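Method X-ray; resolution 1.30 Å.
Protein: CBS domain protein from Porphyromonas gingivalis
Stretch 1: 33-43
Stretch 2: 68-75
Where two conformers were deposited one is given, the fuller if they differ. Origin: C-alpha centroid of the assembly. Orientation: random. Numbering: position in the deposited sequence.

Stretch 1 33-43: DLPENAFGELG
Stretch 2 68-75: VYEPFRFQ

Aromatic side chains on a β-hairpin can hold a segment that passes from loop into helix without a direct hydrogen bond, as this CBS domain protein illustrates. The stretches bury 354 Å², both sides summed. Stretch 1 folds through type I turns P35-A38 (A38 N to P35 O 3.1 Å) and N37-G40 (G40 N to N37 O 3.0 Å), then helix (G43 N to F39 O 2.8 Å). Y69 (-141/94; t, 87°) points toward stretch 1, its CA 7.1 Å from F39 CA. Its OH lies 3.3 Å from G40 CA, where an ideal CB would clash at 1.9 Å; glycine also suits the positive phi (62/-162). L42 (t, p) packs CB 3.8 Å from Y69 CE1; the partly exposed tyrosine's hydroxyl reaches water, which links Y69 OH (2.8 Å) to L42 N (3.2 Å). E70's CA-to-CB bond points away, yet another water donates to E70 O (2.8 Å) and A38 O (2.7 Å). After cis-P71, F72 N meets Y69 O at 2.8 Å, Y69 N F72 O at 3.0 Å. Apolar rings suit the buried F39, F72 and F74. F72 (-93/146; m, 103°) receives L34 (m, t) CD1 3.8 Å from CZ and A38 CB 4.0 Å from CE1. F39 (m, -56°) sets CE1 over one F72 face, 3.7 Å from F72 CE1, planes at 51°. F74 (m, -69°) brings CZ 4.0 Å from F39 CE1.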

# COMPACT_ATOMS: atom_id res chain seq x y z
N ASP A 33 -1.15 -12.94 -2.40
CA ASP A 33 -0.39 -14.05 -2.97
C ASP A 33 0.82 -13.52 -3.68
O ASP A 33 1.21 -14.05 -4.77
CB ASP A 33 -1.24 -14.88 -3.94
CG ASP A 33 -2.47 -15.46 -3.30
OD1 ASP A 33 -2.39 -15.89 -2.13
OD2 ASP A 33 -3.54 -15.50 -3.96
N LEU A 34 1.62 -12.72 -2.98
CA LEU A 34 2.84 -12.13 -3.56
C LEU A 34 4.09 -12.85 -3.10
O LEU A 34 4.13 -13.37 -1.99
CB LEU A 34 2.97 -10.66 -3.15
CG LEU A 34 1.81 -9.78 -3.61
CD1 LEU A 34 2.00 -8.36 -3.08
CD2 LEU A 34 1.70 -9.77 -5.11
N PRO A 35 5.13 -12.84 -3.94
CA PRO A 35 6.43 -13.38 -3.51
C PRO A 35 7.07 -12.50 -2.42
O PRO A 35 6.74 -11.31 -2.26
CB PRO A 35 7.25 -13.35 -4.78
CG PRO A 35 6.72 -12.18 -5.53
CD PRO A 35 5.19 -12.26 -5.29
N GLU A 36 8.04 -13.07 -1.71
CA GLU A 36 8.63 -12.40 -0.57
C GLU A 36 9.30 -11.09 -0.92
O GLU A 36 9.36 -10.20 -0.08
CB GLU A 36 9.67 -13.32 0.08
CG GLU A 36 9.08 -14.34 0.96
CD GLU A 36 10.18 -15.12 1.66
OE1 GLU A 36 11.04 -15.71 0.95
OE2 GLU A 36 10.17 -15.12 2.91
N ASN A 37 9.82 -11.00 -2.14
CA ASN A 37 10.54 -9.80 -2.56
C ASN A 37 9.68 -8.80 -3.29
O ASN A 37 10.21 -7.88 -3.91
CB ASN A 37 11.75 -10.17 -3.44
CG ASN A 37 11.36 -10.68 -4.79
OD1 ASN A 37 10.23 -11.11 -5.02
ND2 ASN A 37 12.31 -10.60 -5.74
N ALA A 38 8.36 -8.89 -3.19
CA ALA A 38 7.48 -8.03 -3.97
C ALA A 38 7.78 -6.54 -3.75
O ALA A 38 7.68 -5.74 -4.68
CB ALA A 38 6.01 -8.31 -3.62
N PHE A 39 8.10 -6.16 -2.50
CA PHE A 39 8.32 -4.74 -2.18
C PHE A 39 9.80 -4.42 -2.00
O PHE A 39 10.14 -3.30 -1.59
CB PHE A 39 7.46 -4.34 -0.96
CG PHE A 39 5.99 -4.65 -1.15
CD1 PHE A 39 5.30 -4.13 -2.25
CD2 PHE A 39 5.33 -5.45 -0.24
CE1 PHE A 39 3.94 -4.42 -2.42
CE2 PHE A 39 3.97 -5.74 -0.41
CZ PHE A 39 3.27 -5.24 -1.50
N GLY A 40 10.63 -5.40 -2.32
CA GLY A 40 12.07 -5.14 -2.51
C GLY A 40 12.81 -4.63 -1.30
O GLY A 40 12.36 -4.72 -0.15
N GLU A 41 13.99 -4.05 -1.53
CA GLU A 41 14.80 -3.56 -0.43
C GLU A 41 14.12 -2.42 0.29
O GLU A 41 14.24 -2.30 1.51
CB GLU A 41 16.18 -3.09 -0.93
CG GLU A 41 17.05 -4.22 -1.39
CD GLU A 41 18.45 -3.75 -1.74
OE1 GLU A 41 19.21 -3.28 -0.85
OE2 GLU A 41 18.82 -3.85 -2.91
N LEU A 42 13.41 -1.56 -0.43
CA LEU A 42 12.72 -0.49 0.22
C LEU A 42 11.70 -1.05 1.24
O LEU A 42 11.56 -0.57 2.39
CB LEU A 42 12.04 0.33 -0.87
CG LEU A 42 11.69 1.73 -0.41
CD1 LEU A 42 12.96 2.58 -0.11
CD2 LEU A 42 10.85 2.40 -1.44
N GLY A 43 10.94 -2.06 0.80
CA GLY A 43 9.94 -2.64 1.69
C GLY A 43 10.57 -3.27 2.92
O GLY A 43 9.94 -3.35 3.97
N VAL A 68 4.73 4.77 -6.73
CA VAL A 68 4.95 3.60 -7.59
C VAL A 68 6.10 2.78 -7.03
O VAL A 68 7.14 3.34 -6.66
CB VAL A 68 5.23 4.02 -9.05
CG1 VAL A 68 5.61 2.80 -9.93
CG2 VAL A 68 3.99 4.70 -9.64
N TYR A 69 5.93 1.45 -6.99
CA TYR A 69 7.04 0.54 -6.75
C TYR A 69 6.73 -0.63 -7.69
O TYR A 69 5.94 -1.52 -7.33
CB TYR A 69 7.10 0.09 -5.27
CG TYR A 69 8.43 -0.59 -4.97
CD1 TYR A 69 9.53 0.17 -4.59
CD2 TYR A 69 8.58 -1.96 -5.13
CE1 TYR A 69 10.77 -0.42 -4.38
CE2 TYR A 69 9.79 -2.57 -4.92
CZ TYR A 69 10.89 -1.80 -4.54
OH TYR A 69 12.11 -2.42 -4.36
N GLU A 70 7.31 -0.58 -8.90
CA GLU A 70 6.82 -1.44 -9.97
C GLU A 70 6.81 -2.91 -9.51
O GLU A 70 7.77 -3.37 -8.91
CB GLU A 70 7.68 -1.29 -11.23
CG GLU A 70 7.46 0.01 -11.99
CD GLU A 70 6.17 0.06 -12.77
OE1 GLU A 70 5.39 -0.90 -12.73
OE2 GLU A 70 5.94 1.06 -13.49
N PRO A 71 5.75 -3.66 -9.86
CA PRO A 71 4.63 -3.34 -10.74
C PRO A 71 3.45 -2.67 -10.02
O PRO A 71 2.38 -2.57 -10.61
CB PRO A 71 4.20 -4.71 -11.25
CG PRO A 71 4.42 -5.60 -10.04
CD PRO A 71 5.75 -5.09 -9.47
N PHE A 72 3.65 -2.23 -8.78
CA PHE A 72 2.53 -1.71 -7.97
C PHE A 72 2.40 -0.21 -8.09
O PHE A 72 3.39 0.52 -8.17
CB PHE A 72 2.78 -2.08 -6.49
CG PHE A 72 2.95 -3.56 -6.27
CD1 PHE A 72 4.21 -4.09 -6.07
CD2 PHE A 72 1.87 -4.43 -6.37
CE1 PHE A 72 4.38 -5.46 -5.91
CE2 PHE A 72 2.04 -5.82 -6.23
CZ PHE A 72 3.29 -6.33 -6.01
N ARG A 73 1.16 0.24 -8.03
CA ARG A 73 0.86 1.65 -7.89
C ARG A 73 -0.09 1.80 -6.71
O ARG A 73 -1.07 1.03 -6.58
CB ARG A 73 0.20 2.20 -9.16
CG ARG A 73 -0.05 3.70 -9.11
CD ARG A 73 -0.77 4.18 -10.43
NE ARG A 73 -1.03 5.62 -10.39
CZ ARG A 73 -0.12 6.54 -10.67
NH1 ARG A 73 1.10 6.16 -11.03
NH2 ARG A 73 -0.43 7.84 -10.59
N PHE A 74 0.20 2.78 -5.86
CA PHE A 74 -0.55 2.99 -4.62
C PHE A 74 -1.16 4.38 -4.63
O PHE A 74 -0.56 5.32 -5.18
CB PHE A 74 0.44 2.98 -3.44
CG PHE A 74 1.28 1.72 -3.36
CD1 PHE A 74 0.70 0.51 -3.03
CD2 PHE A 74 2.65 1.74 -3.62
CE1 PHE A 74 1.46 -0.65 -2.97
CE2 PHE A 74 3.43 0.56 -3.55
CZ PHE A 74 2.81 -0.63 -3.19
N GLN A 75 -2.34 4.52 -4.04
CA GLN A 75 -2.93 5.84 -3.91
C GLN A 75 -3.53 5.95 -2.49
O GLN A 75 -4.21 5.04 -2.01
CB GLN A 75 -4.04 6.04 -4.94
CG GLN A 75 -4.76 7.40 -4.86
CD GLN A 75 -5.79 7.52 -5.97
OE1 GLN A 75 -5.60 6.97 -7.06
NE2 GLN A 75 -6.82 8.29 -5.74
O HOH W 1 8.44 -5.57 -7.28
O HOH W 2 14.20 -0.86 -3.47